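Dihydrodipicolinate synthase (Oceanobacillus iheyensis HTE831, PDB 3D0C) probably catalyses the condensation of pyruvate with aspartate semialdehyde that yields 4-hydroxy-tetrahydrodipicolinate, an early step of lysine biosynthesis. Local coordinates at residues G6-R11 with R81-A86; L62-A67 with V92-E97; G124-Y129 with K155-L160. The protein carries 1 engineered substitution. One frame throughout, in Å; residues are numbered along the deposited sequence.

Contact 1 of 3, residues G6-R11 with R81-A86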
loop_
_atom_site.group_PDB
_atom_site.type_symbol
_atom_site.label_atom_id
_atom_site.label_comp_id
_atom_site.label_asym_id
_atom_site.label_seq_id
_atom_site.Cartn_x
_atom_site.Cartn_y
_atom_site.Cartn_z
ATOM N N GLY A 6 20.629 -1.594 -23.799
ATOM C CA GLY A 6 20.557 -0.263 -24.367
ATOM C C GLY A 6 19.413 -0.148 -25.361
ATOM O O GLY A 6 18.592 0.770 -25.277
ATOM N N GLU A 7 19.347 -1.089 -26.300
ATOM C CA GLU A 7 18.301 -1.078 -27.316
ATOM C C GLU A 7 16.935 -1.351 -26.700
ATOM O O GLU A 7 15.928 -0.789 -27.130
ATOM C CB GLU A 7 18.595 -2.127 -28.392
ATOM C CG GLU A 7 17.980 -1.822 -29.752
ATOM C CD GLU A 7 18.581 -0.580 -30.396
ATOM O OE1 GLU A 7 19.823 -0.438 -30.361
ATOM O OE2 GLU A 7 17.820 0.247 -30.945
ATOM N N PHE A 8 16.907 -2.213 -25.687
ATOM C CA PHE A 8 15.655 -2.557 -25.022
ATOM C C PHE A 8 14.973 -1.326 -24.426
ATOM O O PHE A 8 13.760 -1.166 -24.558
ATOM C CB PHE A 8 15.884 -3.583 -23.905
ATOM C CG PHE A 8 14.607 -4.144 -23.339
ATOM C CD1 PHE A 8 13.940 -5.178 -23.988
ATOM C CD2 PHE A 8 14.036 -3.600 -22.195
ATOM C CE1 PHE A 8 12.724 -5.659 -23.508
ATOM C CE2 PHE A 8 12.820 -4.074 -21.708
ATOM C CZ PHE A 8 12.163 -5.103 -22.365
ATOM N N SER A 9 15.748 -0.468 -23.767
ATOM C CA SER A 9 15.197 0.734 -23.147
ATOM C C SER A 9 14.549 1.663 -24.168
ATOM O O SER A 9 13.657 2.439 -23.825
ATOM C CB SER A 9 16.286 1.494 -22.379
ATOM O OG SER A 9 17.234 2.079 -23.258
ATOM N N LYS A 10 14.992 1.587 -25.421
ATOM C CA LYS A 10 14.434 2.431 -26.473
ATOM C C LYS A 10 12.970 2.107 -26.769
ATOM O O LYS A 10 12.241 2.944 -27.308
ATOM C CB LYS A 10 15.268 2.303 -27.754
ATOM C CG LYS A 10 16.681 2.854 -27.619
ATOM C CD LYS A 10 17.469 2.619 -28.891
ATOM C CE LYS A 10 18.891 3.144 -28.780
ATOM N NZ LYS A 10 19.695 2.748 -29.975
ATOM N N ARG A 11 12.539 0.901 -26.409
ATOM C CA ARG A 11 11.155 0.481 -26.635
ATOM C C ARG A 11 10.134 1.352 -25.902
ATOM O O ARG A 11 8.962 1.420 -26.294
ATOM C CB ARG A 11 10.948 -0.956 -26.170
ATOM C CG ARG A 11 11.793 -2.004 -26.868
ATOM C CD ARG A 11 11.398 -3.380 -26.369
ATOM N NE ARG A 11 12.154 -4.449 -27.011
ATOM C CZ ARG A 11 11.765 -5.719 -27.032
ATOM N NH1 ARG A 11 10.625 -6.072 -26.445
ATOM N NH2 ARG A 11 12.508 -6.635 -27.640
ATOM N N ARG A 81 3.258 -9.089 -30.365
ATOM C CA ARG A 81 2.820 -7.935 -31.154
ATOM C C ARG A 81 3.194 -6.600 -30.500
ATOM O O ARG A 81 3.178 -5.552 -31.150
ATOM C CB ARG A 81 1.307 -7.997 -31.397
ATOM C CG ARG A 81 0.896 -9.003 -32.472
ATOM C CD ARG A 81 -0.611 -9.014 -32.685
ATOM N NE ARG A 81 -1.321 -9.679 -31.594
ATOM C CZ ARG A 81 -2.638 -9.644 -31.431
ATOM N NH1 ARG A 81 -3.396 -8.970 -32.284
ATOM N NH2 ARG A 81 -3.199 -10.291 -30.421
ATOM N N ALA A 82 3.525 -6.652 -29.214
ATOM C CA ALA A 82 3.923 -5.468 -28.462
ATOM C C ALA A 82 4.809 -5.915 -27.314
ATOM O O ALA A 82 4.910 -7.110 -27.031
ATOM C CB ALA A 82 2.702 -4.744 -27.918
ATOM N N THR A 83 5.464 -4.960 -26.668
ATOM C CA THR A 83 6.326 -5.268 -25.536
ATOM C C THR A 83 5.419 -5.410 -24.322
ATOM O O THR A 83 4.579 -4.548 -24.067
ATOM C CB THR A 83 7.349 -4.137 -25.277
ATOM O OG1 THR A 83 8.277 -4.065 -26.364
ATOM C CG2 THR A 83 8.113 -4.390 -23.991
ATOM N N VAL A 84 5.579 -6.497 -23.574
ATOM C CA VAL A 84 4.743 -6.716 -22.403
ATOM C C VAL A 84 5.532 -6.514 -21.110
ATOM O O VAL A 84 6.597 -7.102 -20.906
ATOM C CB VAL A 84 4.113 -8.139 -22.429
ATOM C CG1 VAL A 84 3.226 -8.341 -21.213
ATOM C CG2 VAL A 84 3.294 -8.325 -23.704
ATOM N N VAL A 85 4.999 -5.659 -20.244
ATOM C CA VAL A 85 5.630 -5.363 -18.969
ATOM C C VAL A 85 4.667 -5.825 -17.891
ATOM O O VAL A 85 3.562 -5.294 -17.747
ATOM C CB VAL A 85 5.906 -3.857 -18.824
ATOM C CG1 VAL A 85 6.665 -3.588 -17.527
ATOM C CG2 VAL A 85 6.698 -3.363 -20.028
ATOM N N ALA A 86 5.094 -6.834 -17.143
ATOM C CA ALA A 86 4.267 -7.408 -16.097
ATOM C C ALA A 86 4.503 -6.779 -14.737
ATOM O O ALA A 86 5.618 -6.791 -14.219
ATOM C CB ALA A 86 4.507 -8.898 -16.027
#
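R11, in the segment carrying the N-terminal helix, is where the backbone comes nearest to the start of strand 83-88, its CA lying 7.6 Å from CA of T83. One polar link spans that distance: NH1 of R11 donates to OG1 of T83 over 3.1 Å. The bond is bent, 141° at the hydrogen, and OG1 sits about 27° out of the guanidinium plane, while the T83 methyl CG2 lies in that plane at the edge. The arginine chain is extended from CG to NE, and its CD also comes to 3.2 Å from T83 OG1. T83 stands at the N-terminal end of a strand of the TIM barrel, and the helix lies across this mouth, F8 resting on C109 of the adjacent strand and on P139, just ahead of strand 140-144. CE1 of the F8 ring lies over one face of the R11 guanidinium, 3.5 Å above its plane and offset toward the rim. CZ of F8 stays 4.4 Å from T83 CG2. Without OG1 and CG2, an alanine here would probably leave R11 NH1 short of its acceptor and its guanidinium freer to swing off F8. Across the strand, V84 turns the other way, onto helix 64-78.

Contact 2 of 3, residues L62-A67 with V92-E97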
loop_
_atom_site.group_PDB
_atom_site.type_symbol
_atom_site.label_atom_id
_atom_site.label_comp_id
_atom_site.label_asym_id
_atom_site.label_seq_id
_atom_site.Cartn_x
_atom_site.Cartn_y
_atom_site.Cartn_z
ATOM N N LEU A 62 -6.705 -8.286 -7.013
ATOM C CA LEU A 62 -6.543 -9.649 -7.507
ATOM C C LEU A 62 -5.747 -10.495 -6.524
ATOM O O LEU A 62 -4.859 -9.983 -5.834
ATOM C CB LEU A 62 -5.789 -9.638 -8.843
ATOM C CG LEU A 62 -6.309 -8.764 -9.989
ATOM C CD1 LEU A 62 -5.371 -8.885 -11.172
ATOM C CD2 LEU A 62 -7.722 -9.196 -10.379
ATOM N N THR A 63 -6.071 -11.783 -6.451
ATOM C CA THR A 63 -5.324 -12.688 -5.586
ATOM C C THR A 63 -4.037 -12.914 -6.370
ATOM O O THR A 63 -3.940 -12.509 -7.533
ATOM C CB THR A 63 -6.018 -14.060 -5.411
ATOM O OG1 THR A 63 -6.161 -14.684 -6.691
ATOM C CG2 THR A 63 -7.387 -13.907 -4.758
ATOM N N ILE A 64 -3.054 -13.551 -5.744
ATOM C CA ILE A 64 -1.782 -13.835 -6.406
ATOM C C ILE A 64 -2.029 -14.750 -7.609
ATOM O O ILE A 64 -1.468 -14.555 -8.696
ATOM C CB ILE A 64 -0.795 -14.516 -5.415
ATOM C CG1 ILE A 64 -0.366 -13.515 -4.337
ATOM C CG2 ILE A 64 0.418 -15.073 -6.157
ATOM C CD1 ILE A 64 0.336 -12.271 -4.870
ATOM N N GLU A 65 -2.878 -15.751 -7.412
ATOM C CA GLU A 65 -3.203 -16.684 -8.486
ATOM C C GLU A 65 -3.829 -15.964 -9.689
ATOM O O GLU A 65 -3.466 -16.221 -10.841
ATOM C CB GLU A 65 -4.161 -17.747 -7.961
ATOM C CG GLU A 65 -4.638 -18.724 -9.001
ATOM C CD GLU A 65 -5.711 -19.637 -8.448
ATOM O OE1 GLU A 65 -6.753 -19.109 -8.000
ATOM O OE2 GLU A 65 -5.517 -20.872 -8.455
ATOM N N GLU A 66 -4.778 -15.072 -9.419
ATOM C CA GLU A 66 -5.427 -14.326 -10.491
ATOM C C GLU A 66 -4.437 -13.405 -11.196
ATOM O O GLU A 66 -4.506 -13.239 -12.408
ATOM C CB GLU A 66 -6.586 -13.485 -9.949
ATOM C CG GLU A 66 -7.713 -14.273 -9.323
ATOM C CD GLU A 66 -8.807 -13.365 -8.807
ATOM O OE1 GLU A 66 -8.492 -12.455 -8.010
ATOM O OE2 GLU A 66 -9.976 -13.552 -9.199
ATOM N N ALA A 67 -3.519 -12.804 -10.448
ATOM C CA ALA A 67 -2.544 -11.905 -11.060
ATOM C C ALA A 67 -1.650 -12.660 -12.040
ATOM O O ALA A 67 -1.361 -12.173 -13.135
ATOM C CB ALA A 67 -1.698 -11.215 -9.981
ATOM N N VAL A 92 9.599 -9.144 -1.025
ATOM C CA VAL A 92 10.635 -9.489 -1.988
ATOM C C VAL A 92 10.428 -10.843 -2.665
ATOM O O VAL A 92 10.500 -10.934 -3.890
ATOM C CB VAL A 92 12.040 -9.460 -1.339
ATOM C CG1 VAL A 92 13.084 -9.924 -2.346
ATOM C CG2 VAL A 92 12.357 -8.045 -0.874
ATOM N N ASP A 93 10.179 -11.886 -1.874
ATOM C CA ASP A 93 9.983 -13.231 -2.412
ATOM C C ASP A 93 8.714 -13.353 -3.243
ATOM O O ASP A 93 8.660 -14.113 -4.213
ATOM C CB ASP A 93 9.947 -14.254 -1.267
ATOM C CG ASP A 93 11.328 -14.545 -0.698
ATOM O OD1 ASP A 93 12.291 -13.847 -1.070
ATOM O OD2 ASP A 93 11.443 -15.473 0.128
ATOM N N THR A 94 7.686 -12.615 -2.853
ATOM C CA THR A 94 6.425 -12.653 -3.582
ATOM C C THR A 94 6.576 -11.918 -4.916
ATOM O O THR A 94 6.000 -12.323 -5.926
ATOM C CB THR A 94 5.308 -12.020 -2.748
ATOM O OG1 THR A 94 5.206 -12.726 -1.506
ATOM C CG2 THR A 94 3.964 -12.101 -3.478
ATOM N N ALA A 95 7.360 -10.844 -4.920
ATOM C CA ALA A 95 7.584 -10.077 -6.140
ATOM C C ALA A 95 8.319 -10.978 -7.122
ATOM O O ALA A 95 7.958 -11.058 -8.296
ATOM C CB ALA A 95 8.417 -8.802 -5.841
ATOM N N ILE A 96 9.340 -11.672 -6.622
ATOM C CA ILE A 96 10.129 -12.578 -7.449
ATOM C C ILE A 96 9.240 -13.702 -7.981
ATOM O O ILE A 96 9.337 -14.084 -9.150
ATOM C CB ILE A 96 11.313 -13.161 -6.638
ATOM C CG1 ILE A 96 12.303 -12.034 -6.315
ATOM C CG2 ILE A 96 11.997 -14.282 -7.427
ATOM C CD1 ILE A 96 13.441 -12.430 -5.381
ATOM N N GLU A 97 8.361 -14.209 -7.121
ATOM C CA GLU A 97 7.443 -15.276 -7.505
ATOM C C GLU A 97 6.573 -14.807 -8.682
ATOM O O GLU A 97 6.413 -15.522 -9.681
ATOM C CB GLU A 97 6.553 -15.651 -6.315
ATOM C CG GLU A 97 5.670 -16.865 -6.561
ATOM C CD GLU A 97 4.595 -17.034 -5.504
ATOM O OE1 GLU A 97 4.767 -16.521 -4.375
ATOM O OE2 GLU A 97 3.580 -17.694 -5.802
#
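The flat group in this contact is the carboxylate of E97, and I64 meets it from one side: the methyl CG2 stands well out of the carboxylate plane, 4.1 Å from OE2. That same oxygen has a stronger partner in the ammonium of K68, one turn along the helix from I64. The second touch is between methyls, I64 CD1 against T94 CG2 at 3.9 Å. I64 thus works as a fork: CG2 is anti to its backbone N and goes to E97, while CG1 carries CD1 to T94. T94 OG1 bonds to S91 OG and takes no part in the touch. These are the opening turns of helices 64-78 and 92-104, neighbours in the outer layer of the barrel, joined in the chain through strand 83-88. The first begins with a capping box: T63 OG1 accepts from E66 N at 3.1 Å, and T63 N gives a nearly straight bond (168°) to the anti lone pair of E66 OE1, an oxygen that also has a salt bridge to R279. T63 of the second subunit packs on T94 and D93, at the dimer interface. With no hydrogen bond between the two segments, one methyl-methyl touch and the loose approach of a methyl to a carboxylate oxygen join them, and the charged tie between the helices falls to E97 and K68.

Contact 3 of 3, residues G124-Y129 with K155-L160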
loop_
_atom_site.group_PDB
_atom_site.type_symbol
_atom_site.label_atom_id
_atom_site.label_comp_id
_atom_site.label_asym_id
_atom_site.label_seq_id
_atom_site.Cartn_x
_atom_site.Cartn_y
_atom_site.Cartn_z
ATOM N N GLY A 124 17.003 0.947 2.437
ATOM C CA GLY A 124 16.248 -0.296 2.387
ATOM C C GLY A 124 15.563 -0.463 1.041
ATOM O O GLY A 124 15.400 -1.584 0.542
ATOM N N ALA A 125 15.152 0.658 0.455
ATOM C CA ALA A 125 14.494 0.640 -0.845
ATOM C C ALA A 125 15.492 0.123 -1.877
ATOM O O ALA A 125 15.151 -0.698 -2.726
ATOM C CB ALA A 125 14.030 2.049 -1.223
ATOM N N VAL A 126 16.730 0.603 -1.804
ATOM C CA VAL A 126 17.750 0.151 -2.743
ATOM C C VAL A 126 17.885 -1.375 -2.662
ATOM O O VAL A 126 17.931 -2.055 -3.690
ATOM C CB VAL A 126 19.117 0.818 -2.451
ATOM C CG1 VAL A 126 20.203 0.177 -3.301
ATOM C CG2 VAL A 126 19.032 2.321 -2.737
ATOM N N GLU A 127 17.928 -1.912 -1.446
ATOM C CA GLU A 127 18.051 -3.361 -1.254
ATOM C C GLU A 127 16.838 -4.114 -1.802
ATOM O O GLU A 127 16.969 -5.164 -2.441
ATOM C CB GLU A 127 18.229 -3.675 0.234
ATOM C CG GLU A 127 19.504 -3.110 0.820
ATOM C CD GLU A 127 20.738 -3.630 0.110
ATOM O OE1 GLU A 127 20.962 -4.860 0.148
ATOM O OE2 GLU A 127 21.476 -2.812 -0.492
ATOM N N TYR A 128 15.656 -3.570 -1.545
ATOM C CA TYR A 128 14.401 -4.156 -2.011
ATOM C C TYR A 128 14.447 -4.294 -3.527
ATOM O O TYR A 128 14.290 -5.394 -4.088
ATOM C CB TYR A 128 13.234 -3.243 -1.614
ATOM C CG TYR A 128 11.884 -3.714 -2.088
ATOM C CD1 TYR A 128 11.192 -4.707 -1.402
ATOM C CD2 TYR A 128 11.299 -3.174 -3.233
ATOM C CE1 TYR A 128 9.947 -5.154 -1.843
ATOM C CE2 TYR A 128 10.062 -3.610 -3.684
ATOM C CZ TYR A 128 9.388 -4.601 -2.986
ATOM O OH TYR A 128 8.163 -5.026 -3.440
ATOM N N TYR A 129 14.669 -3.169 -4.193
ATOM C CA TYR A 129 14.721 -3.154 -5.649
ATOM C C TYR A 129 15.813 -4.023 -6.255
ATOM O O TYR A 129 15.582 -4.799 -7.174
ATOM C CB TYR A 129 14.897 -1.716 -6.149
ATOM C CG TYR A 129 13.682 -0.843 -5.951
ATOM C CD1 TYR A 129 12.425 -1.253 -6.397
ATOM C CD2 TYR A 129 13.790 0.397 -5.329
ATOM C CE1 TYR A 129 11.304 -0.445 -6.224
ATOM C CE2 TYR A 129 12.676 1.216 -5.152
ATOM C CZ TYR A 129 11.436 0.787 -5.600
ATOM O OH TYR A 129 10.333 1.588 -5.422
ATOM N N LYS A 155 19.373 6.936 -8.794
ATOM C CA LYS A 155 20.761 7.143 -9.218
ATOM C C LYS A 155 21.638 5.946 -8.864
ATOM O O LYS A 155 22.460 5.498 -9.670
ATOM C CB LYS A 155 21.317 8.417 -8.570
ATOM C CG LYS A 155 20.619 9.691 -9.049
ATOM C CD LYS A 155 20.993 10.922 -8.228
ATOM C CE LYS A 155 22.480 11.224 -8.286
ATOM N NZ LYS A 155 22.795 12.478 -7.539
ATOM N N GLU A 156 21.446 5.433 -7.657
ATOM C CA GLU A 156 22.184 4.275 -7.164
ATOM C C GLU A 156 21.940 3.020 -8.007
ATOM O O GLU A 156 22.865 2.254 -8.290
ATOM C CB GLU A 156 21.773 3.992 -5.717
ATOM C CG GLU A 156 22.128 2.609 -5.223
ATOM C CD GLU A 156 23.472 2.568 -4.542
ATOM O OE1 GLU A 156 24.463 3.020 -5.155
ATOM O OE2 GLU A 156 23.536 2.081 -3.392
ATOM N N LEU A 157 20.695 2.817 -8.419
ATOM C CA LEU A 157 20.322 1.636 -9.193
ATOM C C LEU A 157 20.492 1.710 -10.709
ATOM O O LEU A 157 20.639 0.678 -11.371
ATOM C CB LEU A 157 18.869 1.275 -8.887
ATOM C CG LEU A 157 18.540 0.965 -7.427
ATOM C CD1 LEU A 157 17.033 0.916 -7.249
ATOM C CD2 LEU A 157 19.182 -0.351 -7.028
ATOM N N ALA A 158 20.464 2.922 -11.256
ATOM C CA ALA A 158 20.572 3.129 -12.700
ATOM C C ALA A 158 21.625 2.290 -13.432
ATOM O O ALA A 158 21.365 1.788 -14.524
ATOM C CB ALA A 158 20.794 4.605 -12.993
ATOM N N PRO A 159 22.825 2.133 -12.850
ATOM C CA PRO A 159 23.900 1.353 -13.471
ATOM C C PRO A 159 23.582 -0.109 -13.770
ATOM O O PRO A 159 24.241 -0.732 -14.610
ATOM C CB PRO A 159 25.043 1.490 -12.466
ATOM C CG PRO A 159 24.832 2.849 -11.925
ATOM C CD PRO A 159 23.335 2.844 -11.666
ATOM N N LEU A 160 22.594 -0.662 -13.070
ATOM C CA LEU A 160 22.216 -2.055 -13.279
ATOM C C LEU A 160 21.694 -2.268 -14.685
ATOM O O LEU A 160 20.726 -1.627 -15.090
ATOM C CB LEU A 160 21.138 -2.483 -12.279
ATOM C CG LEU A 160 21.494 -2.424 -10.790
ATOM C CD1 LEU A 160 20.293 -2.829 -9.950
ATOM C CD2 LEU A 160 22.675 -3.345 -10.513
#
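Two helices of the outer layer of the TIM barrel meet here, 122-135 and 152-157, which precede and follow strand 140-144 in the chain. Their backbones come nearest at V126 and L157, whose CA atoms are 7.1 Å apart, and I142 of the strand underlies both Y129 and L157. L157 is the wedge, its two methyls divided between two residues one turn apart on the facing helix. CD2 goes to V126, 3.9 Å from CG1 and close to the backbone carbonyl oxygen as well. CD1 goes to Y129, 3.6 Å from CB, and also nears CG and CD2 at the root of the ring, the two side chains crossing at about a right angle. The ring itself then leads off: with CG anti to the carbonyl carbon (chi1 -70°), it runs in among I112, P115 and V153. That brings the Y129 side chain to about 7 Å from the side chain of Y143, the predicted proton donor/acceptor, consistent with a place in the outer surroundings of the active site. At the exposed end E156 lays its aliphatic part across V126. Its chain bends at chi2 (92°), which turns the carboxylate back over the valine. Its OE2 stays 6.0 Å from E127 OE2, a like charge, and the latter is paired with R130. On the far side, Y128 hydrogen-bonds through its OH to Y90 O and packs on E280 of the second subunit. L157 to L160 form a type I turn, with L160 N bonded to L157 O. Where E156 crosses V126, CG1 of the valine and CG of the glutamate are 3.6 Å apart.

In the fold
Contact 1 lies at the N-terminal mouth of the barrel, whereas contacts 2 and 3 belong to the helical layer outside it, and no helix or strand is shared among the three. Strand 83-88 of contact 1 nevertheless connects in the chain the two helices that meet in contact 2. Chemistry follows place: contact 1 is buried apart from the exposed R11 and has the sole hydrogen bond between paired segments, contact 3 is largely apolar and buried with the largest interface, and contact 2 is small, partly exposed and fringed by charge. Contacts 2 and 3 touch each other, V92 CG2 lying 3.6 Å from Y128 CD1, and both reach the second subunit, which contact 1 does not.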